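Local coordinates for protein dihydropyrimidinase (Brevibacillus agri, PDB 3SFW) that probably catalyses the zinc-dependent hydrolytic ring opening of dihydropyrimidines such as dihydrouracil, at residues T70-F75 with H409-D414; S100-I105 with E138-N143; R172-G177 with L230-L235; S241-V246 with K294-V299; D390-L395 with V430-A435. All coordinates share one frame; numbering follows the deposited sequence.

Interaction 1: T70-F75 with H409-D414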
# COMPACT_ATOMS: atom_id res chain seq x y z
N THR A 70 15.39 18.94 -33.55
CA THR A 70 14.71 17.70 -33.96
C THR A 70 14.45 17.71 -35.46
O THR A 70 14.20 18.78 -36.08
CB THR A 70 13.41 17.39 -33.16
OG1 THR A 70 12.47 18.49 -33.31
CG2 THR A 70 13.71 17.19 -31.74
N SER A 71 14.43 16.51 -36.06
CA SER A 71 14.55 16.45 -37.49
C SER A 71 13.23 16.60 -38.22
O SER A 71 13.24 16.82 -39.40
CB SER A 71 15.24 15.15 -37.95
OG SER A 71 14.44 14.04 -37.65
N ASP A 72 12.09 16.46 -37.52
CA ASP A 72 10.82 16.85 -38.13
C ASP A 72 10.51 18.28 -37.74
O ASP A 72 10.62 18.62 -36.57
CB ASP A 72 9.65 15.97 -37.61
CG ASP A 72 9.46 14.69 -38.43
OD1 ASP A 72 9.54 14.73 -39.67
OD2 ASP A 72 9.15 13.67 -37.79
N ASN A 73 10.09 19.09 -38.71
CA ASN A 73 9.54 20.41 -38.38
C ASN A 73 8.02 20.33 -38.38
O ASN A 73 7.46 19.23 -38.33
CB ASN A 73 10.07 21.48 -39.37
CG ASN A 73 9.69 21.21 -40.84
OD1 ASN A 73 10.21 21.88 -41.77
ND2 ASN A 73 8.82 20.28 -41.07
N PHE A 74 7.35 21.48 -38.30
CA PHE A 74 5.88 21.42 -38.22
C PHE A 74 5.23 20.88 -39.46
O PHE A 74 4.21 20.23 -39.37
CB PHE A 74 5.26 22.76 -37.80
CG PHE A 74 5.18 22.93 -36.32
CD1 PHE A 74 6.33 23.23 -35.59
CD2 PHE A 74 3.97 22.71 -35.65
CE1 PHE A 74 6.32 23.34 -34.18
CE2 PHE A 74 3.94 22.74 -34.22
CZ PHE A 74 5.10 23.09 -33.49
N PHE A 75 5.88 21.06 -40.63
CA PHE A 75 5.33 20.47 -41.85
C PHE A 75 5.49 18.92 -41.83
O PHE A 75 4.52 18.19 -41.97
CB PHE A 75 6.01 21.07 -43.11
CG PHE A 75 5.51 20.48 -44.39
CD1 PHE A 75 6.38 19.73 -45.19
CD2 PHE A 75 4.17 20.55 -44.74
CE1 PHE A 75 5.95 19.13 -46.37
CE2 PHE A 75 3.70 19.96 -45.96
CZ PHE A 75 4.61 19.23 -46.75
N HIS A 409 7.74 4.80 -43.89
CA HIS A 409 7.26 5.86 -42.98
C HIS A 409 7.38 7.27 -43.60
O HIS A 409 7.94 7.45 -44.70
CB HIS A 409 7.81 5.73 -41.52
CG HIS A 409 9.23 6.21 -41.31
ND1 HIS A 409 9.97 5.83 -40.20
CD2 HIS A 409 9.98 7.14 -41.95
CE1 HIS A 409 11.12 6.48 -40.18
NE2 HIS A 409 11.15 7.29 -41.23
N HIS A 410 6.81 8.26 -42.93
CA HIS A 410 6.81 9.63 -43.47
C HIS A 410 7.51 10.64 -42.56
O HIS A 410 7.59 11.84 -42.90
CB HIS A 410 5.36 10.06 -43.77
CG HIS A 410 4.64 9.12 -44.69
ND1 HIS A 410 4.11 7.93 -44.23
CD2 HIS A 410 4.41 9.16 -46.02
CE1 HIS A 410 3.55 7.29 -45.25
NE2 HIS A 410 3.76 7.99 -46.36
N MET A 411 7.99 10.17 -41.40
CA MET A 411 8.78 11.04 -40.51
C MET A 411 10.13 11.38 -41.17
O MET A 411 10.69 10.53 -41.90
CB MET A 411 9.01 10.35 -39.16
CG MET A 411 7.69 10.08 -38.42
SD MET A 411 7.95 9.07 -36.97
CE MET A 411 8.37 7.47 -37.77
N ASN A 412 10.56 12.64 -41.05
CA ASN A 412 11.80 13.03 -41.71
C ASN A 412 12.99 12.59 -40.86
O ASN A 412 13.69 13.43 -40.27
CB ASN A 412 11.82 14.55 -42.00
CG ASN A 412 12.96 14.95 -42.93
OD1 ASN A 412 13.58 14.09 -43.58
ND2 ASN A 412 13.35 16.22 -42.88
N VAL A 413 13.25 11.27 -40.81
CA VAL A 413 14.30 10.71 -39.96
C VAL A 413 14.73 9.40 -40.58
O VAL A 413 13.94 8.74 -41.24
CB VAL A 413 13.78 10.40 -38.52
CG1 VAL A 413 14.93 10.26 -37.51
CG2 VAL A 413 12.84 11.50 -38.07
N ASP A 414 16.01 9.03 -40.40
CA ASP A 414 16.59 7.89 -41.15
C ASP A 414 16.44 6.54 -40.50
O ASP A 414 17.07 5.58 -40.95
CB ASP A 414 18.08 8.15 -41.43
CG ASP A 414 18.89 8.34 -40.17
OD1 ASP A 414 18.36 8.11 -39.07
OD2 ASP A 414 20.12 8.58 -40.25
O HOH W 1 11.73 18.26 -41.77
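The carboxylate of D72 is turned 44° from the plane of the N412 side-chain amide; its OD1 meets N412 CB and takes the backbone N-H of N412 on its syn side, above the plane. Within 409-414 a second flat group, the H409 imidazole, has M411 CB over one face toward the rim, and V413 O sits in plane at the edge, accepting from H409 NE2 at 3.1 Å. N412 is the centre of an inverse gamma turn, which here docks a loop of the amidohydrolase fold on the approach to helix 74-83.

The bond from N412 N to D72 OD1 is short, 2.7 Å, and nearly straight at 163°. An aspartate suits this place because its two oxygens serve different parts of the fold: OD1 also receives T76 OG1 of helix 74-83, while OD2 holds H316 NE2, next to the zinc ligand D315. A bound zinc ion lies about 14 Å from the D72 side chain. M411 adds apolar cover, its CB 3.6 Å from D72 OD2.

S71 supplies the second grip. With chi1 at 66° its OG stands between the backbone N and the carbonyl carbon, where it donates to N412 O at 2.8 Å from above the carbonyl plane. N412 is therefore held through both its N-H and its C=O. A water completes the set, donating to S71 O and accepting from N412 ND2 at 2.8 Å. Packing is tight beside the serine, where V413 CG2 comes to 3.0 Å from S71 OG.

Interaction 2: S100-I105 with E138-N143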
# COMPACT_ATOMS: atom_id res chain seq x y z
N SER A 100 10.64 36.64 -21.75
CA SER A 100 9.19 36.61 -21.46
C SER A 100 8.58 35.32 -21.99
O SER A 100 9.04 34.76 -23.00
CB SER A 100 8.48 37.80 -22.05
OG SER A 100 8.21 37.63 -23.42
N LEU A 101 7.52 34.87 -21.33
CA LEU A 101 6.76 33.72 -21.82
C LEU A 101 6.17 34.05 -23.19
O LEU A 101 6.07 33.20 -24.04
CB LEU A 101 5.61 33.39 -20.85
CG LEU A 101 6.02 33.06 -19.40
CD1 LEU A 101 4.78 32.78 -18.57
CD2 LEU A 101 6.99 31.84 -19.38
N HIS A 102 5.69 35.30 -23.37
CA HIS A 102 5.01 35.62 -24.61
C HIS A 102 5.93 35.62 -25.81
O HIS A 102 5.49 35.33 -26.90
CB HIS A 102 4.27 36.98 -24.52
CG HIS A 102 3.02 36.95 -23.68
ND1 HIS A 102 1.74 36.88 -24.21
CD2 HIS A 102 2.86 36.90 -22.33
CE1 HIS A 102 0.85 36.87 -23.22
NE2 HIS A 102 1.51 36.95 -22.07
N SER A 103 7.21 35.94 -25.60
CA SER A 103 8.16 35.88 -26.71
C SER A 103 8.36 34.45 -27.16
O SER A 103 8.47 34.19 -28.32
CB SER A 103 9.51 36.55 -26.37
OG SER A 103 10.14 35.90 -25.29
N ALA A 104 8.38 33.52 -26.23
CA ALA A 104 8.58 32.09 -26.60
C ALA A 104 7.34 31.63 -27.36
O ALA A 104 7.44 30.93 -28.39
CB ALA A 104 8.81 31.24 -25.32
N ILE A 105 6.15 32.02 -26.87
CA ILE A 105 4.91 31.70 -27.58
C ILE A 105 4.89 32.23 -29.03
O ILE A 105 4.50 31.51 -29.99
CB ILE A 105 3.66 32.22 -26.77
CG1 ILE A 105 3.63 31.51 -25.40
CG2 ILE A 105 2.35 32.10 -27.60
CD1 ILE A 105 2.67 32.20 -24.35
N GLU A 138 -1.47 34.80 -16.55
CA GLU A 138 -2.90 35.09 -16.68
C GLU A 138 -3.37 35.25 -18.12
O GLU A 138 -4.30 34.55 -18.57
CB GLU A 138 -3.33 36.30 -15.82
CG GLU A 138 -4.84 36.49 -15.84
CD GLU A 138 -5.29 37.62 -14.94
OE1 GLU A 138 -4.66 38.70 -14.98
OE2 GLU A 138 -6.20 37.38 -14.12
N SER A 139 -2.66 36.06 -18.91
CA SER A 139 -3.07 36.17 -20.32
C SER A 139 -2.64 34.96 -21.11
O SER A 139 -3.26 34.64 -22.12
CB SER A 139 -2.51 37.45 -20.94
OG SER A 139 -1.10 37.41 -20.95
N VAL A 140 -1.59 34.29 -20.67
CA VAL A 140 -1.23 33.02 -21.36
C VAL A 140 -2.41 32.06 -21.33
O VAL A 140 -2.80 31.49 -22.38
CB VAL A 140 0.03 32.35 -20.72
CG1 VAL A 140 0.24 30.89 -21.31
CG2 VAL A 140 1.31 33.21 -21.01
N VAL A 141 -2.96 31.85 -20.12
CA VAL A 141 -4.05 30.89 -19.95
C VAL A 141 -5.35 31.39 -20.59
O VAL A 141 -6.00 30.68 -21.39
CB VAL A 141 -4.24 30.57 -18.46
CG1 VAL A 141 -5.54 29.76 -18.22
CG2 VAL A 141 -3.00 29.87 -17.88
N ASN A 142 -5.70 32.65 -20.31
CA ASN A 142 -7.03 33.15 -20.69
C ASN A 142 -7.14 33.61 -22.15
O ASN A 142 -8.21 33.48 -22.75
CB ASN A 142 -7.44 34.34 -19.81
CG ASN A 142 -7.76 33.92 -18.38
OD1 ASN A 142 -8.14 32.76 -18.12
ND2 ASN A 142 -7.61 34.85 -17.44
N ASN A 143 -6.03 34.13 -22.69
CA ASN A 143 -6.05 34.80 -24.01
C ASN A 143 -5.31 33.98 -25.06
O ASN A 143 -5.76 33.88 -26.18
CB ASN A 143 -5.44 36.20 -23.92
CG ASN A 143 -6.27 37.13 -23.04
OD1 ASN A 143 -7.41 36.80 -22.70
ND2 ASN A 143 -5.66 38.23 -22.57
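The side chains of H102 and V140 run in opposite senses, passing alongside one another, the imidazole reaching toward the second helix while the valine reaches toward the first. The pair joins two outer helices of the amidohydrolase barrel, 101-112 and 131-142, whose short segments run 38° apart with axes 11.1 Å from each other. With chi1 at -73°, H102 CG lies beside its own backbone N, and the ring meets S139 edge-on. S139 OG lies in the ring plane and accepts a weak hydrogen bond from NE2 at 2.9 Å, bent to 121° because OG stands almost equally close to CE1. A histidine fits this partly exposed position, offering a polar edge to the serine and an oblique flank to V140 CG2.

Beside the ring the contact turns apolar: I105 and V140 cross obliquely, and L101 adds its CD1 to the same valine methyl. All three rest on L124 of strand 119-124. E136 binds the backbone N of L101 and H102, fixing the start of the first helix. An alanine at H102 would probably cost S139 OG its weak bond from the ring and uncover V140 CG2 on that side. The closest apolar approach is I105 CD1 to V140 CG2, 3.7 Å.

Interaction 3: R172-G177 with L230-L235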
# COMPACT_ATOMS: atom_id res chain seq x y z
N ARG A 172 -0.41 28.62 -8.80
CA ARG A 172 -0.89 29.57 -9.80
C ARG A 172 -1.80 28.88 -10.81
O ARG A 172 -2.79 29.45 -11.26
CB ARG A 172 0.30 30.20 -10.50
CG ARG A 172 -0.11 31.27 -11.54
CD ARG A 172 -0.95 32.41 -10.89
NE ARG A 172 -0.92 33.63 -11.71
CZ ARG A 172 -1.89 34.56 -11.76
NH1 ARG A 172 -1.77 35.59 -12.60
NH2 ARG A 172 -2.99 34.47 -11.00
N ALA A 173 -1.42 27.68 -11.25
CA ALA A 173 -2.26 26.90 -12.16
C ALA A 173 -3.64 26.61 -11.58
O ALA A 173 -4.63 26.63 -12.31
CB ALA A 173 -1.54 25.56 -12.57
N LYS A 174 -3.71 26.26 -10.30
CA LYS A 174 -5.02 26.05 -9.69
C LYS A 174 -5.85 27.33 -9.76
O LYS A 174 -7.04 27.29 -10.08
CB LYS A 174 -4.91 25.61 -8.24
CG LYS A 174 -6.33 25.29 -7.70
CD LYS A 174 -6.46 25.51 -6.23
CE LYS A 174 -7.92 25.18 -5.74
NZ LYS A 174 -8.43 23.89 -6.31
N GLU A 175 -5.20 28.47 -9.50
CA GLU A 175 -5.93 29.76 -9.53
C GLU A 175 -6.50 30.01 -10.94
O GLU A 175 -7.57 30.60 -11.07
CB GLU A 175 -4.99 30.92 -9.21
CG GLU A 175 -4.47 31.01 -7.80
CD GLU A 175 -3.48 32.18 -7.62
OE1 GLU A 175 -2.74 32.17 -6.60
OE2 GLU A 175 -3.38 33.05 -8.53
N LEU A 176 -5.73 29.66 -11.99
CA LEU A 176 -6.04 30.09 -13.35
C LEU A 176 -6.77 29.03 -14.14
O LEU A 176 -7.38 29.34 -15.18
CB LEU A 176 -4.75 30.46 -14.13
CG LEU A 176 -4.00 31.70 -13.58
CD1 LEU A 176 -2.66 31.81 -14.34
CD2 LEU A 176 -4.82 32.97 -13.80
N GLY A 177 -6.86 27.82 -13.59
CA GLY A 177 -7.46 26.72 -14.31
C GLY A 177 -6.52 26.08 -15.35
O GLY A 177 -6.95 25.73 -16.45
N LEU A 230 -0.69 19.28 -1.88
CA LEU A 230 -0.41 20.48 -1.00
C LEU A 230 -0.92 21.80 -1.63
O LEU A 230 -1.34 22.72 -0.92
CB LEU A 230 1.09 20.59 -0.76
CG LEU A 230 1.63 19.55 0.27
CD1 LEU A 230 3.15 19.38 0.15
CD2 LEU A 230 1.26 20.01 1.66
N ALA A 231 -1.00 21.82 -2.96
CA ALA A 231 -1.58 22.94 -3.68
C ALA A 231 -3.06 22.79 -4.01
O ALA A 231 -3.66 23.69 -4.63
CB ALA A 231 -0.77 23.21 -4.99
N ASP A 232 -3.61 21.59 -3.77
CA ASP A 232 -4.96 21.24 -4.24
C ASP A 232 -5.15 21.43 -5.76
O ASP A 232 -6.19 21.93 -6.23
CB ASP A 232 -6.01 22.06 -3.47
CG ASP A 232 -7.41 21.53 -3.69
OD1 ASP A 232 -7.57 20.35 -4.01
OD2 ASP A 232 -8.38 22.31 -3.51
N ALA A 233 -4.13 21.08 -6.52
CA ALA A 233 -4.07 21.46 -7.94
C ALA A 233 -4.35 20.23 -8.81
O ALA A 233 -4.95 19.24 -8.34
CB ALA A 233 -2.70 22.06 -8.25
N GLN A 234 -4.01 20.30 -10.10
CA GLN A 234 -4.22 19.12 -10.96
C GLN A 234 -2.94 18.83 -11.74
O GLN A 234 -2.29 19.76 -12.21
CB GLN A 234 -5.40 19.31 -11.92
CG GLN A 234 -5.43 20.72 -12.64
CD GLN A 234 -6.33 21.73 -11.88
OE1 GLN A 234 -7.14 21.36 -11.03
NE2 GLN A 234 -6.13 23.02 -12.15
N LEU A 235 -2.56 17.55 -11.83
CA LEU A 235 -1.22 17.17 -12.30
C LEU A 235 -1.38 16.16 -13.41
O LEU A 235 -2.24 15.28 -13.33
CB LEU A 235 -0.43 16.49 -11.15
CG LEU A 235 1.00 16.02 -11.54
CD1 LEU A 235 1.92 17.30 -11.65
CD2 LEU A 235 1.54 15.12 -10.42
O HOH W 2 -8.08 25.02 -11.41
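K174 reaches over the Schellman motif that ends helix 214-230 and places its ammonium group on D232, the residue that leaves the helix with positive phi. The contact joins two parts of the amidohydrolase barrel: the last turn of helix 163-176 and the loop that leads into strand 234-237. K174 NZ donates to D232 O at 3.0 Å, only slightly tilted from the carbonyl plane. It also forms a salt bridge with D232 OD2 at 3.2 Å, a weak hydrogen bond. The lysine chain runs out from its helix with CG anti to the backbone N and bends at its last torsion, chi4 45°, which turns NZ in toward both oxygens. A positive group suits the C-terminal end of a helix, whose partial negative charge would probably strengthen its hold. The aliphatic part of the chain is used as well, K174 CB resting 4.2 Å from A233 CB.

Q234 is buried, so its amide needs partners. NE2 donates to A178 O and also to a water at 2.9 Å, and this water in turn donates to K174 O at 2.8 Å. The backbone carbonyl near the helix end, where the helical bonding pattern runs out, is thereby supplied. G177 follows with positive phi; at these backbone angles a CB would collide with L176 O, so glycine fits. On the far flank of the helix R172 gives NE to L134 O, and its guanidinium pairs with E175 in a salt bridge, R172 NH2 to E175 OE2 at 2.9 Å.

Interaction 4: S241-V246 with K294-V299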
# COMPACT_ATOMS: atom_id res chain seq x y z
N SER A 241 6.78 5.43 -17.31
CA SER A 241 7.43 4.30 -17.99
C SER A 241 7.51 3.05 -17.14
O SER A 241 7.92 1.98 -17.62
CB SER A 241 8.86 4.68 -18.45
OG SER A 241 9.75 4.78 -17.33
N CYS A 242 7.26 3.19 -15.84
CA CYS A 242 7.60 2.10 -14.93
C CYS A 242 6.60 1.89 -13.82
O CYS A 242 5.78 2.78 -13.49
CB CYS A 242 8.98 2.29 -14.31
SG CYS A 242 9.15 3.72 -13.21
N ALA A 243 6.61 0.67 -13.30
CA ALA A 243 5.65 0.27 -12.26
C ALA A 243 5.78 1.12 -11.01
O ALA A 243 4.75 1.47 -10.41
CB ALA A 243 5.83 -1.26 -11.90
N ASP A 244 6.99 1.56 -10.68
CA ASP A 244 7.19 2.40 -9.49
C ASP A 244 6.30 3.66 -9.61
O ASP A 244 5.60 4.02 -8.66
CB ASP A 244 8.66 2.81 -9.42
CG ASP A 244 9.03 3.47 -8.10
OD1 ASP A 244 10.18 3.24 -7.67
OD2 ASP A 244 8.24 4.26 -7.52
N ALA A 245 6.31 4.28 -10.78
CA ALA A 245 5.51 5.48 -11.01
C ALA A 245 4.02 5.16 -11.08
O ALA A 245 3.18 5.91 -10.51
CB ALA A 245 5.97 6.20 -12.25
N VAL A 246 3.67 4.07 -11.76
CA VAL A 246 2.25 3.66 -11.82
C VAL A 246 1.67 3.49 -10.41
O VAL A 246 0.59 4.00 -10.11
CB VAL A 246 2.08 2.34 -12.59
CG1 VAL A 246 0.63 1.84 -12.43
CG2 VAL A 246 2.41 2.53 -14.12
N LYS A 294 11.46 -5.43 -19.27
CA LYS A 294 10.26 -5.67 -20.05
C LYS A 294 9.03 -5.89 -19.15
O LYS A 294 7.90 -5.59 -19.57
CB LYS A 294 10.49 -6.91 -20.94
CG LYS A 294 9.33 -7.15 -21.93
CD LYS A 294 9.72 -8.24 -22.95
CE LYS A 294 8.48 -8.70 -23.73
NZ LYS A 294 7.90 -7.58 -24.61
N TRP A 295 9.22 -6.45 -17.96
CA TRP A 295 8.05 -6.69 -17.07
C TRP A 295 7.24 -5.41 -16.79
O TRP A 295 6.03 -5.50 -16.49
CB TRP A 295 8.45 -7.35 -15.73
CG TRP A 295 9.25 -6.48 -14.81
CD1 TRP A 295 10.61 -6.40 -14.75
CD2 TRP A 295 8.75 -5.61 -13.79
NE1 TRP A 295 10.98 -5.54 -13.73
CE2 TRP A 295 9.86 -5.02 -13.15
CE3 TRP A 295 7.46 -5.24 -13.37
CZ2 TRP A 295 9.73 -4.11 -12.11
CZ3 TRP A 295 7.34 -4.38 -12.29
CH2 TRP A 295 8.46 -3.80 -11.69
N ASN A 296 7.87 -4.23 -16.88
CA ASN A 296 7.13 -2.98 -16.67
C ASN A 296 6.00 -2.78 -17.67
O ASN A 296 5.02 -2.09 -17.37
CB ASN A 296 8.06 -1.75 -16.66
CG ASN A 296 8.90 -1.69 -15.43
OD1 ASN A 296 8.44 -1.22 -14.37
ND2 ASN A 296 10.13 -2.25 -15.51
N GLN A 297 6.15 -3.34 -18.88
CA GLN A 297 5.18 -3.06 -19.97
C GLN A 297 3.80 -3.50 -19.51
O GLN A 297 2.81 -2.79 -19.73
CB GLN A 297 5.54 -3.85 -21.23
CG GLN A 297 6.88 -3.36 -21.84
CD GLN A 297 7.34 -4.25 -22.96
OE1 GLN A 297 6.76 -5.33 -23.20
NE2 GLN A 297 8.37 -3.81 -23.69
N ASP A 298 3.71 -4.72 -18.96
CA ASP A 298 2.35 -5.21 -18.63
C ASP A 298 1.68 -4.41 -17.51
O ASP A 298 0.44 -4.31 -17.46
CB ASP A 298 2.29 -6.72 -18.36
CG ASP A 298 2.15 -7.53 -19.67
OD1 ASP A 298 2.58 -8.70 -19.65
OD2 ASP A 298 1.65 -7.02 -20.72
N VAL A 299 2.50 -3.88 -16.60
CA VAL A 299 1.97 -2.97 -15.57
C VAL A 299 1.39 -1.69 -16.23
O VAL A 299 0.31 -1.23 -15.85
CB VAL A 299 3.03 -2.63 -14.53
CG1 VAL A 299 2.42 -1.71 -13.40
CG2 VAL A 299 3.60 -3.93 -13.85
O HOH W 3 9.29 -0.07 -11.81
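The first turn of helix 243-254, in the amidohydrolase barrel, is held by N296 from the start of helix 295-305: A243 N donates to N296 OD1 at 2.8 Å, almost perfectly straight at 175°. N296 CG lies beside its own backbone N (chi1 -71°), from where the amide reaches A243 N. C242 occupies the N-cap position just before. OD1 also accepts from a water at 2.9 Å that takes D244 N, so one amide oxygen serves two N-H groups of the helix start, the second through water. Asparagine suits the place because its other end is a donor: ND2 bonds E293 O and lies over one face of the W295 indole, toward the rim, which fixes the rotation of the amide. A leucine in its place would probably leave the buried A243 N without its direct acceptor and E293 O without its donor.

Small size matters at A243, whose CB touches both the indole and V299, 3.5 Å from W295 CZ3 and 3.8 Å from V299 CG1. V246, one turn on, meets V299 methyl to methyl. Helix 214-230 closes against C242 through P214 and E217, E217 also binding S241 OG. S241 follows the zinc ligand H239 beyond strand 234-237, and E254 of the third subunit packs on V246 and V299.

Interaction 5: D390-L395 with V430-A435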
# COMPACT_ATOMS: atom_id res chain seq x y z
N ASP A 390 -15.65 19.05 -34.94
CA ASP A 390 -14.85 19.17 -36.19
C ASP A 390 -14.81 17.77 -36.82
O ASP A 390 -14.66 16.76 -36.12
CB ASP A 390 -13.43 19.62 -35.86
CG ASP A 390 -13.32 21.10 -35.58
OD1 ASP A 390 -14.36 21.82 -35.57
OD2 ASP A 390 -12.17 21.55 -35.28
N ALA A 391 -14.88 17.73 -38.15
CA ALA A 391 -14.89 16.49 -38.86
C ALA A 391 -13.43 16.02 -38.99
O ALA A 391 -12.84 16.11 -40.06
CB ALA A 391 -15.52 16.72 -40.25
N ASP A 392 -12.89 15.51 -37.89
CA ASP A 392 -11.50 15.06 -37.82
C ASP A 392 -11.61 13.55 -37.62
O ASP A 392 -11.99 13.06 -36.52
CB ASP A 392 -10.79 15.66 -36.59
CG ASP A 392 -10.40 17.13 -36.76
OD1 ASP A 392 -11.00 17.85 -37.61
OD2 ASP A 392 -9.59 17.58 -35.92
N ILE A 393 -11.52 12.82 -38.72
CA ILE A 393 -11.95 11.45 -38.76
C ILE A 393 -10.91 10.61 -39.50
O ILE A 393 -10.35 11.03 -40.52
CB ILE A 393 -13.32 11.36 -39.51
CG1 ILE A 393 -14.37 12.12 -38.71
CG2 ILE A 393 -13.75 9.82 -39.73
CD1 ILE A 393 -15.70 12.28 -39.44
N VAL A 394 -10.69 9.39 -39.00
CA VAL A 394 -9.77 8.44 -39.64
C VAL A 394 -10.57 7.26 -40.16
O VAL A 394 -11.38 6.68 -39.43
CB VAL A 394 -8.72 7.95 -38.63
CG1 VAL A 394 -7.83 6.89 -39.28
CG2 VAL A 394 -7.88 9.13 -38.15
N LEU A 395 -10.34 6.89 -41.44
CA LEU A 395 -10.86 5.65 -41.95
C LEU A 395 -9.77 4.60 -41.77
O LEU A 395 -8.68 4.74 -42.33
CB LEU A 395 -11.21 5.80 -43.44
CG LEU A 395 -12.28 6.82 -43.82
CD1 LEU A 395 -12.84 6.53 -45.22
CD2 LEU A 395 -13.34 6.94 -42.84
N VAL A 430 -7.66 10.22 -43.95
CA VAL A 430 -7.66 11.08 -42.77
C VAL A 430 -8.25 12.42 -43.16
O VAL A 430 -7.75 13.09 -44.08
CB VAL A 430 -6.23 11.29 -42.24
CG1 VAL A 430 -6.21 12.24 -41.02
CG2 VAL A 430 -5.58 9.94 -41.92
N LEU A 431 -9.34 12.81 -42.50
CA LEU A 431 -9.93 14.14 -42.68
C LEU A 431 -9.59 15.02 -41.50
O LEU A 431 -9.61 14.54 -40.32
CB LEU A 431 -11.44 14.03 -42.76
CG LEU A 431 -11.91 13.23 -44.00
CD1 LEU A 431 -12.89 12.14 -43.59
CD2 LEU A 431 -12.58 14.17 -45.05
N SER A 432 -9.33 16.29 -41.79
CA SER A 432 -9.11 17.33 -40.76
C SER A 432 -10.08 18.50 -41.05
O SER A 432 -10.01 19.08 -42.13
CB SER A 432 -7.65 17.80 -40.78
OG SER A 432 -7.49 18.99 -39.99
N ARG A 433 -11.01 18.78 -40.14
CA ARG A 433 -12.04 19.81 -40.41
C ARG A 433 -12.72 19.61 -41.78
O ARG A 433 -12.92 20.54 -42.53
CB ARG A 433 -11.47 21.23 -40.21
CG ARG A 433 -11.40 21.64 -38.70
CD ARG A 433 -10.77 23.03 -38.40
NE ARG A 433 -9.35 23.09 -38.75
CZ ARG A 433 -8.85 23.39 -39.95
NH1 ARG A 433 -9.58 24.00 -40.88
NH2 ARG A 433 -7.54 23.23 -40.17
N GLY A 434 -13.04 18.35 -42.07
CA GLY A 434 -13.85 17.99 -43.24
C GLY A 434 -13.08 17.96 -44.56
O GLY A 434 -13.64 17.64 -45.60
N ALA A 435 -11.80 18.33 -44.53
CA ALA A 435 -10.97 18.22 -45.75
C ALA A 435 -10.02 17.05 -45.62
O ALA A 435 -9.37 16.87 -44.59
CB ALA A 435 -10.17 19.55 -46.01
O HOH W 4 -7.35 18.62 -37.31
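In D392, chi1 of -76° sets CG beside the backbone N, and the carboxylate reaches across to R433, where OD1 takes the backbone N-H at 2.7 Å on its anti side, above the carboxylate plane. D390 has a similar first torsion, -78°. Its side chain lies alongside that of R433, pointing the same way, and OD2 stands 3.5 Å from R433 CG. The two charged ends find other partners: K382 pairs with both D390 and D392, whereas the R433 guanidinium goes to E26, D119 and A449 O. D392 OD2 is also joined to S432 OG through a water.

These residues end an antiparallel ladder between strands 393-403 and 422-432, in a sheet that continues through strand 49-59 into the barrel. I393 and L431 are the hydrogen-bonded pair, with I393 N to L431 O at 3.0 Å and L431 N to I393 O at 2.8 Å. V394 and V430, the non-hydrogen-bonded pair, put their branched side chains on the other face, a residue type well suited to strands. S432 to A435 form a type I' turn, joining strand 422-432 to 435-439 in a tight hairpin. Both central residues have positive phi, which suits the glycine at G434. The turn is tied back to the residues just before strand 393-403 by G434 N, which donates to A391 O at 3.0 Å.

In the fold
From the N terminus, 70-75 opens interaction 1, which waits more than 330 residues for its partner 409-414. Within that span interactions 2, 3 and 4 close in series. Interaction 2 ties helix 101-112 to helix 131-142, interaction 3 ties helix 163-176 to the start of strand 234-237, and interaction 4 joins the beginnings of helices 243-254 and 295-305. Interactions 2 and 3 touch, V141 and E138 packing on L176 and R172. Interaction 5 opens at 390-395, before interaction 1 closes, and closes after it at 430-435, so the two cross. It brings the late antiparallel strands together, whereas interaction 1 fastens the loop between them to the barrel.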